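Local coordinates for hypothetical protein SMU.776 (Streptococcus mutans, PDB 2B78), which probably transfers methyl groups from S-adenosyl-L-methionine, perhaps to RNA, although its exact substrate is not established, at residues Gln201-Leu206 with Thr223-Val228; Val216-Ser221 with Thr238-Leu243; Lys245-Leu250 with Leu267-Val272; Ile289-Pro294 with Lys312-Gly317. All coordinates share one frame; numbering follows the deposited sequence.

Interaction 1. Residues Gln201-Leu206 with Thr223-Val228; sequences QVRNEL and TAAFSV
A225, in the first turn of helix 225-232, is where this segment first meets helix 200-210: its CB points toward helix 200-210 and lies 3.9 Å from R203 CD. The same methylene of R203 sits 3.7 Å from A225 O, so the aliphatic arm, not the charge, does the touching. The polar end runs on past the contact, where NE forms a salt bridge with E178 and NH2 a hydrogen bond with F196 O. F226 comes next and carries most of the contact. With CG anti to its carbonyl carbon (chi1 -77°), the ring reaches between the two helices and offers its CD1-CE1 side to three residues. R203 CG is 3.7 Å from F226 CD1, the two side chains crossing at about a right angle. L206 CD1 reaches the same ring atom at 3.7 Å, and V202 CG1 takes F226 CE1 at 3.6 Å. Both helices belong to the Rossmann-like methyltransferase domain; one precedes strand 215-219 and the other follows it, and they pack together beside the sheet. The remaining side of the ring, CD2 and CE2, lies against I290 and D292 at the end of strand 286-291. S227 points away from helix 200-210, and its OG hydrogen-bonds S240 OG and N218 ND2 on the sheet.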
loop_
_atom_site.group_PDB
_atom_site.type_symbol
_atom_site.label_atom_id
_atom_site.label_comp_id
_atom_site.label_asym_id
_atom_site.label_seq_id
_atom_site.Cartn_x
_atom_site.Cartn_y
_atom_site.Cartn_z
ATOM N N GLN A 201 -5.673 5.286 8.042
ATOM C CA GLN A 201 -6.310 6.547 8.389
ATOM C C GLN A 201 -7.674 6.700 7.723
ATOM O O GLN A 201 -8.518 7.444 8.205
ATOM C CB GLN A 201 -5.360 7.708 8.064
ATOM C CG GLN A 201 -3.989 7.498 8.736
ATOM C CD GLN A 201 -3.048 8.674 8.603
ATOM O OE1 GLN A 201 -3.248 9.563 7.775
ATOM N NE2 GLN A 201 -1.995 8.673 9.411
ATOM N N VAL A 202 -7.906 5.975 6.633
ATOM C CA VAL A 202 -9.202 6.039 5.962
ATOM C C VAL A 202 -10.172 5.231 6.820
ATOM O O VAL A 202 -11.321 5.637 7.031
ATOM C CB VAL A 202 -9.155 5.431 4.539
ATOM C CG1 VAL A 202 -10.511 5.597 3.873
ATOM C CG2 VAL A 202 -8.079 6.115 3.701
ATOM N N ARG A 203 -9.708 4.078 7.309
ATOM C CA ARG A 203 -10.534 3.246 8.175
ATOM C C ARG A 203 -10.796 3.990 9.485
ATOM O O ARG A 203 -11.860 3.842 10.076
ATOM C CB ARG A 203 -9.866 1.895 8.451
ATOM C CG ARG A 203 -9.944 0.924 7.274
ATOM C CD ARG A 203 -9.434 -0.465 7.632
ATOM N NE ARG A 203 -7.988 -0.476 7.868
ATOM C CZ ARG A 203 -7.076 -0.653 6.918
ATOM N NH1 ARG A 203 -7.451 -0.842 5.660
ATOM N NH2 ARG A 203 -5.787 -0.637 7.228
ATOM N N ASN A 204 -9.833 4.791 9.941
ATOM C CA ASN A 204 -10.021 5.564 11.170
ATOM C C ASN A 204 -11.200 6.532 11.026
ATOM O O ASN A 204 -11.975 6.728 11.965
ATOM C CB ASN A 204 -8.753 6.366 11.515
ATOM C CG ASN A 204 -8.859 7.074 12.859
ATOM O OD1 ASN A 204 -9.068 6.434 13.903
ATOM N ND2 ASN A 204 -8.708 8.396 12.846
ATOM N N GLU A 205 -11.316 7.153 9.852
ATOM C CA GLU A 205 -12.398 8.109 9.593
ATOM C C GLU A 205 -13.753 7.421 9.670
ATOM O O GLU A 205 -14.723 7.983 10.188
ATOM C CB GLU A 205 -12.244 8.735 8.202
ATOM C CG GLU A 205 -10.987 9.571 8.035
ATOM C CD GLU A 205 -11.037 10.851 8.838
ATOM O OE1 GLU A 205 -11.853 11.731 8.489
ATOM O OE2 GLU A 205 -10.272 10.978 9.819
ATOM N N LEU A 206 -13.816 6.207 9.140
ATOM C CA LEU A 206 -15.046 5.428 9.128
ATOM C C LEU A 206 -15.421 5.001 10.543
ATOM O O LEU A 206 -16.581 5.106 10.957
ATOM C CB LEU A 206 -14.855 4.206 8.217
ATOM C CG LEU A 206 -14.808 4.548 6.721
ATOM C CD1 LEU A 206 -14.214 3.415 5.892
ATOM C CD2 LEU A 206 -16.240 4.852 6.259
ATOM N N THR A 223 -11.282 -8.035 1.814
ATOM C CA THR A 223 -11.676 -8.751 3.018
ATOM C C THR A 223 -12.642 -7.870 3.808
ATOM O O THR A 223 -12.908 -8.099 4.989
ATOM C CB THR A 223 -10.474 -9.162 3.905
ATOM O OG1 THR A 223 -9.804 -7.999 4.405
ATOM C CG2 THR A 223 -9.506 -10.011 3.103
ATOM N N ALA A 224 -13.173 -6.862 3.123
ATOM C CA ALA A 224 -14.148 -5.938 3.697
ATOM C C ALA A 224 -13.661 -5.169 4.922
ATOM O O ALA A 224 -14.455 -4.858 5.813
ATOM C CB ALA A 224 -15.423 -6.696 4.040
ATOM N N ALA A 225 -12.366 -4.859 4.979
ATOM C CA ALA A 225 -11.857 -4.110 6.125
ATOM C C ALA A 225 -12.535 -2.732 6.248
ATOM O O ALA A 225 -12.724 -2.235 7.361
ATOM C CB ALA A 225 -10.341 -3.949 6.024
ATOM N N PHE A 226 -12.891 -2.103 5.124
ATOM C CA PHE A 226 -13.569 -0.791 5.179
ATOM C C PHE A 226 -14.981 -0.955 5.732
ATOM O O PHE A 226 -15.503 -0.075 6.421
ATOM C CB PHE A 226 -13.691 -0.147 3.790
ATOM C CG PHE A 226 -12.430 0.476 3.269
ATOM C CD1 PHE A 226 -11.708 1.391 4.028
ATOM C CD2 PHE A 226 -11.990 0.179 1.977
ATOM C CE1 PHE A 226 -10.568 2.006 3.506
ATOM C CE2 PHE A 226 -10.859 0.787 1.446
ATOM C CZ PHE A 226 -10.143 1.704 2.212
ATOM N N SER A 227 -15.606 -2.085 5.410
ATOM C CA SER A 227 -16.959 -2.354 5.862
ATOM C C SER A 227 -17.025 -2.548 7.371
ATOM O O SER A 227 -17.926 -2.018 8.037
ATOM C CB SER A 227 -17.503 -3.589 5.146
ATOM O OG SER A 227 -17.523 -3.362 3.750
ATOM N N VAL A 228 -16.071 -3.299 7.919
ATOM C CA VAL A 228 -16.037 -3.523 9.357
ATOM C C VAL A 228 -15.764 -2.198 10.080
ATOM O O VAL A 228 -16.349 -1.923 11.127
ATOM C CB VAL A 228 -14.963 -4.601 9.736
ATOM C CG1 VAL A 228 -13.560 -4.065 9.515
ATOM C CG2 VAL A 228 -15.150 -5.040 11.179
#

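Interaction 2. Residues Val216-Ser221 with Thr238-Leu243; sequences VLNLFS and TTSVDL
V241 O is gripped by two successive backbone amides, F220 N and S221 N, where the chain turns off the end of strand 215-219. The bond from S221 N is 3.1 Å long and fairly straight at hydrogen (164°), with the donor standing above the carbonyl plane. The one from F220 N is shorter, 2.8 Å, but strongly bent and weak. The left-handed backbone of F220 (phi 63°) brings the next amide, S221 N, to the same oxygen. Behind this turn runs a regular parallel ladder, in which N218 N donates to T239 O at 2.8 Å. V241 N gives a bond of nearly the same length to N218 O, and T239 N another to V216 O. These are the two strands of a beta-alpha-beta unit, joined through helix 225-232, in the Rossmann-like sheet of the methyltransferase domain. On the sheet face bearing L217, L219 and V241, L217 CD1 packs on V241 CG2 at 3.8 Å, and the side chain of L219 lies beside that of V241, pointing the same way. On the other face, T238 CG2 lies 4.1 Å from V216 CB. Beyond the ladder, S221 OG touches D242 CB at 3.3 Å. D242 binds S-adenosyl-L-homocysteine, and hydrogen bonds from Y222 N to OD1 and from A244 N to OD2 hold the carboxylate in place at the strand's C-terminal end.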
loop_
_atom_site.group_PDB
_atom_site.type_symbol
_atom_site.label_atom_id
_atom_site.label_comp_id
_atom_site.label_asym_id
_atom_site.label_seq_id
_atom_site.Cartn_x
_atom_site.Cartn_y
_atom_site.Cartn_z
ATOM N N VAL A 216 -23.704 1.784 3.277
ATOM C CA VAL A 216 -22.447 1.789 2.546
ATOM C C VAL A 216 -22.260 0.636 1.581
ATOM O O VAL A 216 -22.622 -0.496 1.885
ATOM C CB VAL A 216 -21.260 1.761 3.528
ATOM C CG1 VAL A 216 -19.945 1.762 2.773
ATOM C CG2 VAL A 216 -21.351 2.934 4.484
ATOM N N LEU A 217 -21.702 0.945 0.414
ATOM C CA LEU A 217 -21.380 -0.062 -0.587
ATOM C C LEU A 217 -19.862 -0.017 -0.753
ATOM O O LEU A 217 -19.284 1.016 -1.098
ATOM C CB LEU A 217 -22.055 0.233 -1.926
ATOM C CG LEU A 217 -21.622 -0.704 -3.059
ATOM C CD1 LEU A 217 -22.152 -2.111 -2.816
ATOM C CD2 LEU A 217 -22.148 -0.162 -4.374
ATOM N N ASN A 218 -19.215 -1.145 -0.501
ATOM C CA ASN A 218 -17.766 -1.234 -0.595
ATOM C C ASN A 218 -17.395 -2.118 -1.788
ATOM O O ASN A 218 -17.540 -3.332 -1.734
ATOM C CB ASN A 218 -17.248 -1.811 0.724
ATOM C CG ASN A 218 -15.742 -1.899 0.786
ATOM O OD1 ASN A 218 -15.028 -1.239 0.034
ATOM N ND2 ASN A 218 -15.247 -2.711 1.713
ATOM N N LEU A 219 -16.925 -1.505 -2.868
ATOM C CA LEU A 219 -16.562 -2.247 -4.082
ATOM C C LEU A 219 -15.097 -2.692 -4.074
ATOM O O LEU A 219 -14.203 -1.925 -3.674
ATOM C CB LEU A 219 -16.857 -1.382 -5.315
ATOM C CG LEU A 219 -18.315 -0.918 -5.427
ATOM C CD1 LEU A 219 -18.473 -0.017 -6.638
ATOM C CD2 LEU A 219 -19.248 -2.120 -5.533
ATOM N N PHE A 220 -14.851 -3.923 -4.520
ATOM C CA PHE A 220 -13.495 -4.498 -4.527
ATOM C C PHE A 220 -13.063 -4.571 -3.060
ATOM O O PHE A 220 -11.925 -4.253 -2.701
ATOM C CB PHE A 220 -12.517 -3.605 -5.307
ATOM C CG PHE A 220 -12.862 -3.446 -6.763
ATOM C CD1 PHE A 220 -12.611 -4.470 -7.671
ATOM C CD2 PHE A 220 -13.453 -2.270 -7.225
ATOM C CE1 PHE A 220 -12.951 -4.334 -9.030
ATOM C CE2 PHE A 220 -13.798 -2.118 -8.578
ATOM C CZ PHE A 220 -13.546 -3.155 -9.482
ATOM N N SER A 221 -14.002 -5.007 -2.225
ATOM C CA SER A 221 -13.845 -5.117 -0.771
ATOM C C SER A 221 -12.641 -5.898 -0.234
ATOM O O SER A 221 -12.140 -5.592 0.853
ATOM C CB SER A 221 -15.116 -5.734 -0.199
ATOM O OG SER A 221 -15.301 -7.012 -0.779
ATOM N N THR A 238 -24.047 -2.228 5.464
ATOM C CA THR A 238 -22.955 -2.227 4.501
ATOM C C THR A 238 -23.068 -3.432 3.597
ATOM O O THR A 238 -23.511 -4.512 4.011
ATOM C CB THR A 238 -21.557 -2.263 5.165
ATOM O OG1 THR A 238 -21.291 -3.586 5.654
ATOM C CG2 THR A 238 -21.485 -1.278 6.313
ATOM N N THR A 239 -22.690 -3.233 2.347
ATOM C CA THR A 239 -22.696 -4.295 1.361
ATOM C C THR A 239 -21.283 -4.310 0.816
ATOM O O THR A 239 -20.807 -3.304 0.302
ATOM C CB THR A 239 -23.681 -4.003 0.231
ATOM O OG1 THR A 239 -25.004 -3.913 0.775
ATOM C CG2 THR A 239 -23.621 -5.109 -0.820
ATOM N N SER A 240 -20.612 -5.454 0.934
ATOM C CA SER A 240 -19.239 -5.591 0.479
ATOM C C SER A 240 -19.196 -6.503 -0.741
ATOM O O SER A 240 -19.637 -7.656 -0.688
ATOM C CB SER A 240 -18.393 -6.172 1.610
ATOM O OG SER A 240 -18.615 -5.447 2.813
ATOM N N VAL A 241 -18.657 -5.984 -1.839
ATOM C CA VAL A 241 -18.606 -6.752 -3.077
ATOM C C VAL A 241 -17.206 -7.058 -3.586
ATOM O O VAL A 241 -16.395 -6.147 -3.796
ATOM C CB VAL A 241 -19.370 -6.014 -4.195
ATOM C CG1 VAL A 241 -19.489 -6.921 -5.430
ATOM C CG2 VAL A 241 -20.735 -5.577 -3.695
ATOM N N ASP A 242 -16.917 -8.345 -3.786
ATOM C CA ASP A 242 -15.619 -8.755 -4.308
ATOM C C ASP A 242 -15.813 -9.917 -5.270
ATOM O O ASP A 242 -16.698 -10.753 -5.083
ATOM C CB ASP A 242 -14.676 -9.198 -3.184
ATOM C CG ASP A 242 -13.222 -9.153 -3.605
ATOM O OD1 ASP A 242 -12.666 -8.036 -3.653
ATOM O OD2 ASP A 242 -12.632 -10.218 -3.904
ATOM N N LEU A 243 -14.976 -9.977 -6.295
ATOM C CA LEU A 243 -15.064 -11.043 -7.281
ATOM C C LEU A 243 -14.641 -12.409 -6.739
ATOM O O LEU A 243 -15.065 -13.434 -7.264
ATOM C CB LEU A 243 -14.188 -10.697 -8.489
ATOM C CG LEU A 243 -14.076 -11.764 -9.577
ATOM C CD1 LEU A 243 -15.400 -11.881 -10.324
ATOM C CD2 LEU A 243 -12.954 -11.393 -10.534
#

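Interaction 3. Residues Lys245-Leu250 with Leu267-Val272; sequences KRSRAL and LVVMDV
The R248 guanidinium carries a methyl of V269 on one face: V269 CG2 stands over the centre of the group, 3.3 Å from R248 CZ. NH2 and NE are nearly as near to that methyl, and the two side chains cross at about a right angle. The arm of R248 is extended from CG to NE, and then chi4 (78°) turns CZ out of that line. This is tight packing of a flat cation on an aliphatic branch at the protein surface. The other branch of V269, CG1, is anti to the backbone N (chi1 -179°) and lies 3.8 Å from K245 N. At the other end, L267 CD1 comes to 3.5 Å from R248 O. L267 and V269 thus face helix 247-257, while V268 points away and packs on Y275 of helix 272-281. The pieces form the second half of the beta-alpha-beta unit 237-242, 247-257, 265-269, strand 265-269 being an edge strand of the seven-stranded sheet. A water spans the gap between helix and strand, donating to S247 OG and to V268 O, each at 2.8 Å; S247 OG also hydrogen-bonds A244 O. The two segments bring in residues seen to bind S-adenosyl-L-homocysteine: R246, which makes a salt bridge with D189, and D271 with V272. D271 N-caps helix 272-281, its OD2 accepting from D274 N and, weakly, from F273 N.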
loop_
_atom_site.group_PDB
_atom_site.type_symbol
_atom_site.label_atom_id
_atom_site.label_comp_id
_atom_site.label_asym_id
_atom_site.label_seq_id
_atom_site.Cartn_x
_atom_site.Cartn_y
_atom_site.Cartn_z
ATOM N N LYS A 245 -14.356 -15.682 -4.250
ATOM C CA LYS A 245 -15.086 -16.502 -3.276
ATOM C C LYS A 245 -14.400 -16.451 -1.908
ATOM O O LYS A 245 -15.057 -16.521 -0.868
ATOM C CB LYS A 245 -15.150 -17.957 -3.759
ATOM C CG LYS A 245 -15.934 -18.168 -5.043
ATOM C CD LYS A 245 -15.883 -19.627 -5.503
ATOM C CE LYS A 245 -16.721 -19.830 -6.765
ATOM N NZ LYS A 245 -16.587 -21.203 -7.342
ATOM N N ARG A 246 -13.075 -16.333 -1.919
ATOM C CA ARG A 246 -12.291 -16.264 -0.690
ATOM C C ARG A 246 -12.707 -15.119 0.222
ATOM O O ARG A 246 -12.549 -15.199 1.441
ATOM C CB ARG A 246 -10.811 -16.080 -1.021
ATOM C CG ARG A 246 -10.139 -17.242 -1.705
ATOM C CD ARG A 246 -8.655 -16.925 -1.855
ATOM N NE ARG A 246 -8.075 -16.532 -0.572
ATOM C CZ ARG A 246 -6.873 -15.986 -0.422
ATOM N NH1 ARG A 246 -6.107 -15.758 -1.483
ATOM N NH2 ARG A 246 -6.433 -15.668 0.792
ATOM N N SER A 247 -13.224 -14.046 -0.368
ATOM C CA SER A 247 -13.638 -12.878 0.407
ATOM C C SER A 247 -14.640 -13.163 1.519
ATOM O O SER A 247 -14.630 -12.472 2.540
ATOM C CB SER A 247 -14.220 -11.807 -0.516
ATOM O OG SER A 247 -15.411 -12.260 -1.142
ATOM N N ARG A 248 -15.503 -14.165 1.340
ATOM C CA ARG A 248 -16.508 -14.463 2.360
ATOM C C ARG A 248 -15.939 -14.753 3.747
ATOM O O ARG A 248 -16.149 -13.986 4.686
ATOM C CB ARG A 248 -17.387 -15.645 1.938
ATOM C CG ARG A 248 -18.185 -15.423 0.650
ATOM C CD ARG A 248 -19.499 -16.208 0.681
ATOM N NE ARG A 248 -20.288 -16.082 -0.545
ATOM C CZ ARG A 248 -20.026 -16.731 -1.675
ATOM N NH1 ARG A 248 -18.984 -17.553 -1.743
ATOM N NH2 ARG A 248 -20.814 -16.578 -2.732
ATOM N N ALA A 249 -15.237 -15.871 3.883
ATOM C CA ALA A 249 -14.682 -16.243 5.179
ATOM C C ALA A 249 -13.740 -15.185 5.758
ATOM O O ALA A 249 -13.785 -14.896 6.961
ATOM C CB ALA A 249 -13.959 -17.583 5.065
ATOM N N LEU A 250 -12.896 -14.608 4.908
ATOM C CA LEU A 250 -11.925 -13.597 5.343
ATOM C C LEU A 250 -12.588 -12.315 5.804
ATOM O O LEU A 250 -12.035 -11.583 6.619
ATOM C CB LEU A 250 -10.942 -13.272 4.219
ATOM C CG LEU A 250 -10.103 -14.443 3.703
ATOM C CD1 LEU A 250 -9.117 -13.941 2.670
ATOM C CD2 LEU A 250 -9.370 -15.093 4.866
ATOM N N LEU A 267 -22.347 -9.690 2.404
ATOM C CA LEU A 267 -21.124 -9.968 1.661
ATOM C C LEU A 267 -21.561 -10.589 0.337
ATOM O O LEU A 267 -22.260 -11.613 0.320
ATOM C CB LEU A 267 -20.227 -10.951 2.413
ATOM C CG LEU A 267 -19.810 -10.650 3.859
ATOM C CD1 LEU A 267 -18.852 -11.737 4.291
ATOM C CD2 LEU A 267 -19.158 -9.290 3.994
ATOM N N VAL A 268 -21.148 -9.964 -0.763
ATOM C CA VAL A 268 -21.494 -10.417 -2.102
ATOM C C VAL A 268 -20.257 -10.839 -2.885
ATOM O O VAL A 268 -19.199 -10.229 -2.765
ATOM C CB VAL A 268 -22.198 -9.281 -2.881
ATOM C CG1 VAL A 268 -22.482 -9.714 -4.311
ATOM C CG2 VAL A 268 -23.484 -8.879 -2.169
ATOM N N VAL A 269 -20.377 -11.905 -3.668
ATOM C CA VAL A 269 -19.259 -12.344 -4.500
ATOM C C VAL A 269 -19.738 -12.176 -5.925
ATOM O O VAL A 269 -20.562 -12.961 -6.415
ATOM C CB VAL A 269 -18.884 -13.825 -4.275
ATOM C CG1 VAL A 269 -17.698 -14.197 -5.168
ATOM C CG2 VAL A 269 -18.520 -14.052 -2.812
ATOM N N MET A 270 -19.234 -11.144 -6.592
ATOM C CA MET A 270 -19.657 -10.869 -7.950
ATOM C C MET A 270 -18.714 -9.882 -8.619
ATOM O O MET A 270 -18.008 -9.124 -7.946
ATOM C CB MET A 270 -21.067 -10.277 -7.920
ATOM C CG MET A 270 -21.742 -10.167 -9.267
ATOM S SD MET A 270 -23.311 -9.275 -9.159
ATOM C CE MET A 270 -24.187 -10.257 -7.997
ATOM N N ASP A 271 -18.690 -9.903 -9.947
ATOM C CA ASP A 271 -17.872 -8.965 -10.706
ATOM C C ASP A 271 -18.480 -7.590 -10.389
ATOM O O ASP A 271 -19.705 -7.446 -10.318
ATOM C CB ASP A 271 -17.996 -9.272 -12.198
ATOM C CG ASP A 271 -17.287 -8.263 -13.055
ATOM O OD1 ASP A 271 -16.045 -8.369 -13.226
ATOM O OD2 ASP A 271 -17.975 -7.356 -13.549
ATOM N N VAL A 272 -17.636 -6.582 -10.185
ATOM C CA VAL A 272 -18.139 -5.252 -9.836
ATOM C C VAL A 272 -19.039 -4.634 -10.901
ATOM O O VAL A 272 -20.008 -3.954 -10.573
ATOM C CB VAL A 272 -16.968 -4.295 -9.486
ATOM C CG1 VAL A 272 -17.465 -2.856 -9.404
ATOM C CG2 VAL A 272 -16.373 -4.696 -8.126
HETATM O O HOH W 1 -17.710 -10.818 -0.473
#

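Interaction 4. Residues Ile289-Pro294 with Lys312-Gly317; sequences IIIDPP and KLIRQG
I289, I291 and P293 meet L313, I314 and G317 in a buried, apolar strand-on-helix contact, where helix 306-319 packs on one face of the seven-stranded sheet. The short segments run nearly antiparallel, at 167°, with axes 10.1 Å apart at closest approach. I291 is central, and its two branches part to different partners. CG2, anti to the backbone N, meets L313 CD1 at 3.6 Å, the side chains crossing obliquely. CD1 reaches further along the helix, to I314 CD1 at 4.0 Å, and lies 3.9 Å from L313 O. I314 starts off pointing away from the strand and bends back to this contact through its CG1-CD1 branch. L313 CD1 also touches P293 CG, at 4.1 Å, so one leucine methyl touches both I291 and P293. At the other end, G317 presents bare backbone, and I289 CD1 approaches G317 O to 3.2 Å. The surroundings continue the hydrophobic layer: L313 packs on F273 and F276 of helix 272-281, I291 and I314 both lie on I327 of strand 325-331, and I289 rests on L219. D292 turns away from the helix, its OD1 bonded to S330 OG and its OD2 to Q199 NE2. A strand covered by the helix that follows it, strand 286-291 then helix 306-319, is the usual build of the Rossmann-like methyltransferase fold, with the D-P-P sequence just after the strand's C-terminal end resembling the (N/D)PP motif of many nucleic-acid methyltransferases.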
loop_
_atom_site.group_PDB
_atom_site.type_symbol
_atom_site.label_atom_id
_atom_site.label_comp_id
_atom_site.label_asym_id
_atom_site.label_seq_id
_atom_site.Cartn_x
_atom_site.Cartn_y
_atom_site.Cartn_z
ATOM N N ILE A 289 -20.408 5.178 -1.270
ATOM C CA ILE A 289 -19.837 4.124 -2.102
ATOM C C ILE A 289 -18.320 4.220 -2.047
ATOM O O ILE A 289 -17.734 5.265 -2.343
ATOM C CB ILE A 289 -20.307 4.232 -3.576
ATOM C CG1 ILE A 289 -21.827 4.042 -3.653
ATOM C CG2 ILE A 289 -19.625 3.159 -4.421
ATOM C CD1 ILE A 289 -22.390 4.207 -5.049
ATOM N N ILE A 290 -17.685 3.133 -1.625
ATOM C CA ILE A 290 -16.237 3.102 -1.537
ATOM C C ILE A 290 -15.756 2.308 -2.732
ATOM O O ILE A 290 -16.269 1.225 -3.004
ATOM C CB ILE A 290 -15.778 2.420 -0.239
ATOM C CG1 ILE A 290 -16.319 3.207 0.964
ATOM C CG2 ILE A 290 -14.256 2.315 -0.218
ATOM C CD1 ILE A 290 -16.052 2.569 2.317
ATOM N N ILE A 291 -14.793 2.860 -3.455
ATOM C CA ILE A 291 -14.250 2.212 -4.642
ATOM C C ILE A 291 -12.743 2.071 -4.433
ATOM O O ILE A 291 -12.036 3.068 -4.262
ATOM C CB ILE A 291 -14.551 3.076 -5.886
ATOM C CG1 ILE A 291 -16.041 3.437 -5.899
ATOM C CG2 ILE A 291 -14.153 2.333 -7.158
ATOM C CD1 ILE A 291 -16.452 4.389 -7.003
ATOM N N ASP A 292 -12.250 0.836 -4.449
ATOM C CA ASP A 292 -10.831 0.600 -4.220
ATOM C C ASP A 292 -10.320 -0.630 -4.970
ATOM O O ASP A 292 -9.997 -1.651 -4.363
ATOM C CB ASP A 292 -10.601 0.446 -2.710
ATOM C CG ASP A 292 -9.137 0.318 -2.343
ATOM O OD1 ASP A 292 -8.312 1.065 -2.904
ATOM O OD2 ASP A 292 -8.821 -0.527 -1.475
ATOM N N PRO A 293 -10.241 -0.545 -6.308
ATOM C CA PRO A 293 -9.768 -1.659 -7.140
ATOM C C PRO A 293 -8.325 -2.041 -6.818
ATOM O O PRO A 293 -7.483 -1.178 -6.586
ATOM C CB PRO A 293 -9.937 -1.121 -8.563
ATOM C CG PRO A 293 -9.768 0.352 -8.385
ATOM C CD PRO A 293 -10.564 0.627 -7.138
ATOM N N PRO A 294 -8.029 -3.348 -6.788
ATOM C CA PRO A 294 -6.695 -3.893 -6.491
ATOM C C PRO A 294 -5.607 -3.371 -7.423
ATOM O O PRO A 294 -5.815 -3.252 -8.632
ATOM C CB PRO A 294 -6.891 -5.399 -6.655
ATOM C CG PRO A 294 -8.345 -5.600 -6.431
ATOM C CD PRO A 294 -8.960 -4.429 -7.147
ATOM N N LYS A 312 -15.200 4.733 -15.290
ATOM C CA LYS A 312 -16.394 3.903 -15.400
ATOM C C LYS A 312 -16.946 3.540 -14.026
ATOM O O LYS A 312 -18.162 3.421 -13.848
ATOM C CB LYS A 312 -16.070 2.629 -16.174
ATOM C CG LYS A 312 -15.725 2.874 -17.633
ATOM C CD LYS A 312 -15.351 1.569 -18.319
ATOM C CE LYS A 312 -16.516 0.598 -18.307
ATOM N NZ LYS A 312 -16.208 -0.617 -19.112
ATOM N N LEU A 313 -16.053 3.356 -13.053
ATOM C CA LEU A 313 -16.484 3.010 -11.701
ATOM C C LEU A 313 -17.222 4.200 -11.096
ATOM O O LEU A 313 -18.246 4.043 -10.434
ATOM C CB LEU A 313 -15.277 2.654 -10.829
ATOM C CG LEU A 313 -14.410 1.520 -11.368
ATOM C CD1 LEU A 313 -13.219 1.306 -10.431
ATOM C CD2 LEU A 313 -15.237 0.244 -11.503
ATOM N N ILE A 314 -16.693 5.395 -11.331
ATOM C CA ILE A 314 -17.304 6.614 -10.828
ATOM C C ILE A 314 -18.653 6.870 -11.494
ATOM O O ILE A 314 -19.637 7.187 -10.821
ATOM C CB ILE A 314 -16.380 7.828 -11.079
ATOM C CG1 ILE A 314 -15.120 7.709 -10.213
ATOM C CG2 ILE A 314 -17.120 9.125 -10.773
ATOM C CD1 ILE A 314 -15.375 7.880 -8.711
ATOM N N ARG A 315 -18.699 6.719 -12.816
ATOM C CA ARG A 315 -19.925 6.945 -13.581
ATOM C C ARG A 315 -21.041 6.019 -13.131
ATOM O O ARG A 315 -22.145 6.467 -12.808
ATOM C CB ARG A 315 -19.672 6.743 -15.079
ATOM C CG ARG A 315 -20.900 7.020 -15.973
ATOM C CD ARG A 315 -20.580 6.896 -17.465
ATOM N NE ARG A 315 -19.552 7.843 -17.891
ATOM C CZ ARG A 315 -18.265 7.544 -18.044
ATOM N NH1 ARG A 315 -17.825 6.306 -17.814
ATOM N NH2 ARG A 315 -17.412 8.488 -18.418
ATOM N N GLN A 316 -20.757 4.724 -13.113
ATOM C CA GLN A 316 -21.762 3.759 -12.712
ATOM C C GLN A 316 -22.093 3.828 -11.223
ATOM O O GLN A 316 -23.230 3.577 -10.824
ATOM C CB GLN A 316 -21.315 2.364 -13.145
ATOM C CG GLN A 316 -21.306 2.240 -14.673
ATOM C CD GLN A 316 -21.134 0.815 -15.160
ATOM O OE1 GLN A 316 -21.700 -0.119 -14.587
ATOM N NE2 GLN A 316 -20.366 0.644 -16.234
ATOM N N GLY A 317 -21.112 4.192 -10.405
ATOM C CA GLY A 317 -21.366 4.326 -8.982
ATOM C C GLY A 317 -22.348 5.458 -8.730
ATOM O O GLY A 317 -23.246 5.350 -7.889
#

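All four contacts belong to one Rossmann-like domain, and three of them reach its seven-stranded sheet directly. Interactions 1, 2 and 4 are buried, whereas interaction 3 lies at the surface, beside an edge strand. Only interaction 2 is built on backbone hydrogen bonds between neighbouring strands; interaction 4 packs apolar side chains, interaction 1 apolar side chains and the aliphatic arm of an arginine, and interaction 3 adds a charged group and a bridging water. Interactions 2 and 3 are joined through S240 O to V268 N, and interactions 2 and 4 through L217 O to I290 N. L206 of interaction 1 packs on I290 of interaction 4. Residues that bind S-adenosyl-L-homocysteine come from interactions 2 and 3.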